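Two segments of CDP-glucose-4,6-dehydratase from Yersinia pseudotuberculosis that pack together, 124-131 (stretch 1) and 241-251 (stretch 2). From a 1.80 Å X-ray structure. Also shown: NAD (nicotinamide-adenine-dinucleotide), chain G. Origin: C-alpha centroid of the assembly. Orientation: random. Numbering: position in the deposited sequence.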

# COMPACT_ATOMS: atom_id res chain seq x y z
N VAL C 124 34.76 7.34 -8.72
CA VAL C 124 33.89 6.27 -9.19
C VAL C 124 32.64 6.89 -9.80
O VAL C 124 31.92 7.65 -9.15
CB VAL C 124 33.51 5.32 -8.05
CG1 VAL C 124 32.61 4.21 -8.58
CG2 VAL C 124 34.77 4.72 -7.42
N LYS C 125 32.37 6.54 -11.06
CA LYS C 125 31.22 7.09 -11.78
C LYS C 125 29.96 6.23 -11.67
O LYS C 125 28.85 6.76 -11.62
CB LYS C 125 31.59 7.26 -13.27
CG LYS C 125 32.75 8.22 -13.54
CD LYS C 125 32.26 9.60 -13.95
CE LYS C 125 31.46 10.25 -12.84
NZ LYS C 125 30.66 11.43 -13.29
N ALA C 126 30.14 4.91 -11.63
CA ALA C 126 29.00 4.01 -11.55
C ALA C 126 29.22 2.87 -10.56
O ALA C 126 30.27 2.21 -10.58
CB ALA C 126 28.67 3.44 -12.92
N VAL C 127 28.23 2.64 -9.71
CA VAL C 127 28.31 1.57 -8.73
C VAL C 127 27.06 0.70 -8.88
O VAL C 127 25.93 1.20 -8.80
CB VAL C 127 28.36 2.12 -7.28
CG1 VAL C 127 28.46 0.95 -6.28
CG2 VAL C 127 29.54 3.06 -7.12
N VAL C 128 27.27 -0.59 -9.10
CA VAL C 128 26.17 -1.52 -9.25
C VAL C 128 26.31 -2.55 -8.13
O VAL C 128 27.19 -3.41 -8.16
CB VAL C 128 26.20 -2.23 -10.61
CG1 VAL C 128 25.13 -3.31 -10.66
CG2 VAL C 128 25.96 -1.21 -11.72
N ASN C 129 25.43 -2.43 -7.15
CA ASN C 129 25.45 -3.33 -6.01
C ASN C 129 24.45 -4.47 -6.18
O ASN C 129 23.24 -4.25 -6.21
CB ASN C 129 25.16 -2.54 -4.73
CG ASN C 129 24.99 -3.44 -3.53
OD1 ASN C 129 25.51 -4.55 -3.50
ND2 ASN C 129 24.26 -2.96 -2.53
N ILE C 130 24.97 -5.68 -6.30
CA ILE C 130 24.14 -6.87 -6.45
C ILE C 130 23.61 -7.30 -5.09
O ILE C 130 24.38 -7.65 -4.18
CB ILE C 130 24.94 -8.05 -7.06
CG1 ILE C 130 25.17 -7.82 -8.55
CG2 ILE C 130 24.18 -9.36 -6.86
CD1 ILE C 130 26.04 -6.62 -8.87
N THR C 131 22.30 -7.25 -4.93
CA THR C 131 21.70 -7.67 -3.67
C THR C 131 21.07 -9.04 -3.91
O THR C 131 21.79 -10.04 -3.97
CB THR C 131 20.67 -6.63 -3.17
OG1 THR C 131 19.65 -6.42 -4.15
CG2 THR C 131 21.37 -5.31 -2.89
N GLY C 241 21.92 -7.16 -18.05
CA GLY C 241 21.20 -6.03 -17.46
C GLY C 241 22.12 -5.19 -16.60
O GLY C 241 22.04 -3.96 -16.63
N TYR C 242 22.99 -5.84 -15.83
CA TYR C 242 23.94 -5.13 -14.97
C TYR C 242 24.87 -4.26 -15.81
O TYR C 242 25.16 -3.12 -15.46
CB TYR C 242 24.81 -6.12 -14.18
CG TYR C 242 24.08 -7.07 -13.24
CD1 TYR C 242 24.77 -8.07 -12.57
CD2 TYR C 242 22.70 -6.97 -13.05
CE1 TYR C 242 24.11 -8.97 -11.73
CE2 TYR C 242 22.02 -7.87 -12.21
CZ TYR C 242 22.74 -8.86 -11.56
OH TYR C 242 22.08 -9.76 -10.75
N LEU C 243 25.34 -4.80 -16.93
CA LEU C 243 26.24 -4.07 -17.82
C LEU C 243 25.53 -2.89 -18.46
O LEU C 243 26.08 -1.78 -18.51
CB LEU C 243 26.78 -5.01 -18.91
CG LEU C 243 27.72 -6.13 -18.46
CD1 LEU C 243 27.90 -7.15 -19.58
CD2 LEU C 243 29.07 -5.55 -18.04
N LEU C 244 24.31 -3.11 -18.93
CA LEU C 244 23.52 -2.05 -19.54
C LEU C 244 23.29 -0.92 -18.54
O LEU C 244 23.42 0.26 -18.87
CB LEU C 244 22.17 -2.60 -20.01
CG LEU C 244 21.20 -1.61 -20.65
CD1 LEU C 244 21.83 -1.03 -21.92
CD2 LEU C 244 19.90 -2.33 -20.98
N LEU C 245 22.95 -1.29 -17.31
CA LEU C 245 22.72 -0.31 -16.26
C LEU C 245 24.00 0.47 -15.95
O LEU C 245 23.96 1.69 -15.78
CB LEU C 245 22.22 -0.99 -14.99
CG LEU C 245 22.05 -0.10 -13.75
CD1 LEU C 245 21.03 0.99 -14.03
CD2 LEU C 245 21.62 -0.95 -12.56
N ALA C 246 25.12 -0.24 -15.86
CA ALA C 246 26.40 0.40 -15.56
C ALA C 246 26.71 1.48 -16.60
O ALA C 246 27.14 2.58 -16.25
CB ALA C 246 27.51 -0.63 -15.55
N GLN C 247 26.49 1.15 -17.86
CA GLN C 247 26.77 2.10 -18.93
C GLN C 247 25.91 3.34 -18.77
O GLN C 247 26.41 4.46 -18.89
CB GLN C 247 26.50 1.46 -20.30
CG GLN C 247 27.25 2.15 -21.42
CD GLN C 247 26.89 1.61 -22.78
OE1 GLN C 247 26.68 0.40 -22.95
NE2 GLN C 247 26.85 2.49 -23.78
N LYS C 248 24.63 3.15 -18.47
CA LYS C 248 23.73 4.28 -18.29
C LYS C 248 24.08 5.12 -17.07
O LYS C 248 24.01 6.34 -17.12
CB LYS C 248 22.28 3.81 -18.22
CG LYS C 248 21.72 3.42 -19.58
CD LYS C 248 20.22 3.21 -19.52
CE LYS C 248 19.62 3.07 -20.92
NZ LYS C 248 20.20 1.92 -21.67
N LEU C 249 24.45 4.47 -15.97
CA LEU C 249 24.84 5.19 -14.76
C LEU C 249 26.06 6.05 -15.07
O LEU C 249 26.18 7.18 -14.61
CB LEU C 249 25.18 4.21 -13.64
CG LEU C 249 24.02 3.46 -12.98
CD1 LEU C 249 24.55 2.29 -12.17
CD2 LEU C 249 23.22 4.42 -12.11
N TYR C 250 26.97 5.49 -15.86
CA TYR C 250 28.20 6.17 -16.23
C TYR C 250 27.95 7.38 -17.12
O TYR C 250 28.35 8.50 -16.80
CB TYR C 250 29.15 5.20 -16.95
CG TYR C 250 30.53 5.75 -17.21
CD1 TYR C 250 31.61 5.37 -16.42
CD2 TYR C 250 30.77 6.66 -18.24
CE1 TYR C 250 32.89 5.87 -16.65
CE2 TYR C 250 32.05 7.18 -18.48
CZ TYR C 250 33.10 6.77 -17.68
OH TYR C 250 34.36 7.28 -17.91
N THR C 251 27.26 7.15 -18.23
CA THR C 251 26.97 8.20 -19.20
C THR C 251 25.85 9.16 -18.86
O THR C 251 25.99 10.36 -19.04
CB THR C 251 26.67 7.59 -20.58
OG1 THR C 251 25.43 6.88 -20.53
CG2 THR C 251 27.78 6.63 -20.99
PA NAD G . 29.22 -17.58 -5.41
O1A NAD G . 29.28 -18.23 -4.08
O2A NAD G . 29.64 -18.39 -6.58
O5B NAD G . 30.08 -16.22 -5.42
C5B NAD G . 30.20 -15.46 -4.19
C4B NAD G . 31.45 -14.59 -4.21
O4B NAD G . 31.40 -13.94 -2.92
C3B NAD G . 32.74 -15.40 -4.22
O3B NAD G . 33.58 -14.84 -5.25
C2B NAD G . 33.26 -15.22 -2.81
O2B NAD G . 34.70 -15.36 -2.70
C1B NAD G . 32.72 -13.86 -2.46
N9A NAD G . 32.70 -13.62 -1.02
C8A NAD G . 31.88 -14.18 -0.08
N7A NAD G . 32.12 -13.76 1.16
C5A NAD G . 33.17 -12.87 1.00
C6A NAD G . 33.88 -12.09 1.94
N6A NAD G . 33.67 -12.06 3.24
N1A NAD G . 34.88 -11.29 1.47
C2A NAD G . 35.13 -11.30 0.12
N3A NAD G . 34.53 -11.98 -0.84
C4A NAD G . 33.54 -12.76 -0.33
O3 NAD G . 27.77 -17.04 -5.62
PN NAD G . 27.08 -16.27 -6.88
O1N NAD G . 26.02 -17.19 -7.33
O2N NAD G . 28.12 -16.03 -7.91
O5D NAD G . 26.44 -14.99 -6.21
C5D NAD G . 26.93 -13.72 -6.64
C4D NAD G . 26.16 -12.61 -5.96
O4D NAD G . 24.79 -12.73 -6.47
C3D NAD G . 26.00 -12.65 -4.44
O3D NAD G . 25.87 -11.29 -3.96
C2D NAD G . 24.69 -13.41 -4.27
O2D NAD G . 24.11 -13.15 -2.98
C1D NAD G . 23.88 -12.84 -5.40
N1N NAD G . 22.75 -13.69 -5.76
C2N NAD G . 22.91 -14.88 -6.50
C3N NAD G . 21.72 -15.68 -6.93
C7N NAD G . 21.96 -16.88 -7.75
O7N NAD G . 20.96 -17.52 -8.11
N7N NAD G . 23.19 -17.30 -8.11
C4N NAD G . 20.35 -15.28 -6.42
C5N NAD G . 20.37 -14.02 -5.62
C6N NAD G . 21.44 -13.31 -5.34
O HOH W 1 28.04 8.58 -13.37

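No direct hydrogen bond joins the two segments; the polar link between them is a single water, placed where two backbone carbonyls face the same site. Water 1 donates to Lys125 O at 2.7 Å and to Leu249 O at 2.6 Å, although more acceptors lie within its reach than it has protons. The two oxygens, Lys125 O and Leu249 O, are 4.0 Å apart and both are acceptors, so they cannot bond to each other directly. Leu249 O lies near the C-terminal end of the segment, where Thr251 is the last residue.

The rest of the contact is packing, mostly between apolar side chains. Strand 126-130 runs roughly antiparallel to helix 241-251, with 148° between their N-to-C directions and the axes 7.7 Å apart at closest approach. Strand alternation turns Ala126 and Val128 toward the helix and Val127 away from it. The backbones come closest at Ala126, whose CA is 5.2 Å from Tyr250 CA; its small methyl lies against the helix, with Ala126 CB 3.6 Å from Leu249 CB and 3.8 Å from Ala246 O. That carbonyl is already engaged within the helix, accepting from Tyr250 N (Tyr250 N to Ala246 O, 2.9 Å).

Val128, in the t rotamer, fits among three helix side chains: its CG2 lies 3.8 Å from Leu249 CD1, 4.2 Å from Ala246 CB and 4.4 Å from Leu245 CD2. Leu249 reaches along the strand: its CD1 also lies 3.8 Å from Val127 O and 4.3 Å from Ala126 CB.

Tyrosines close the contact toward its two ends. Tyr250 CD1 is 3.7 Å from Lys125 CB; the lysine starts toward the helix, but its end leads away, and NZ is hydrogen-bonded elsewhere in the structure. At the other end, Ile130 CG1 meets Tyr242 CE1 obliquely at 3.5 Å, while Ile130 CG2 lies 3.4 Å from O4D of NAD, so one side chain touches both helix and cofactor.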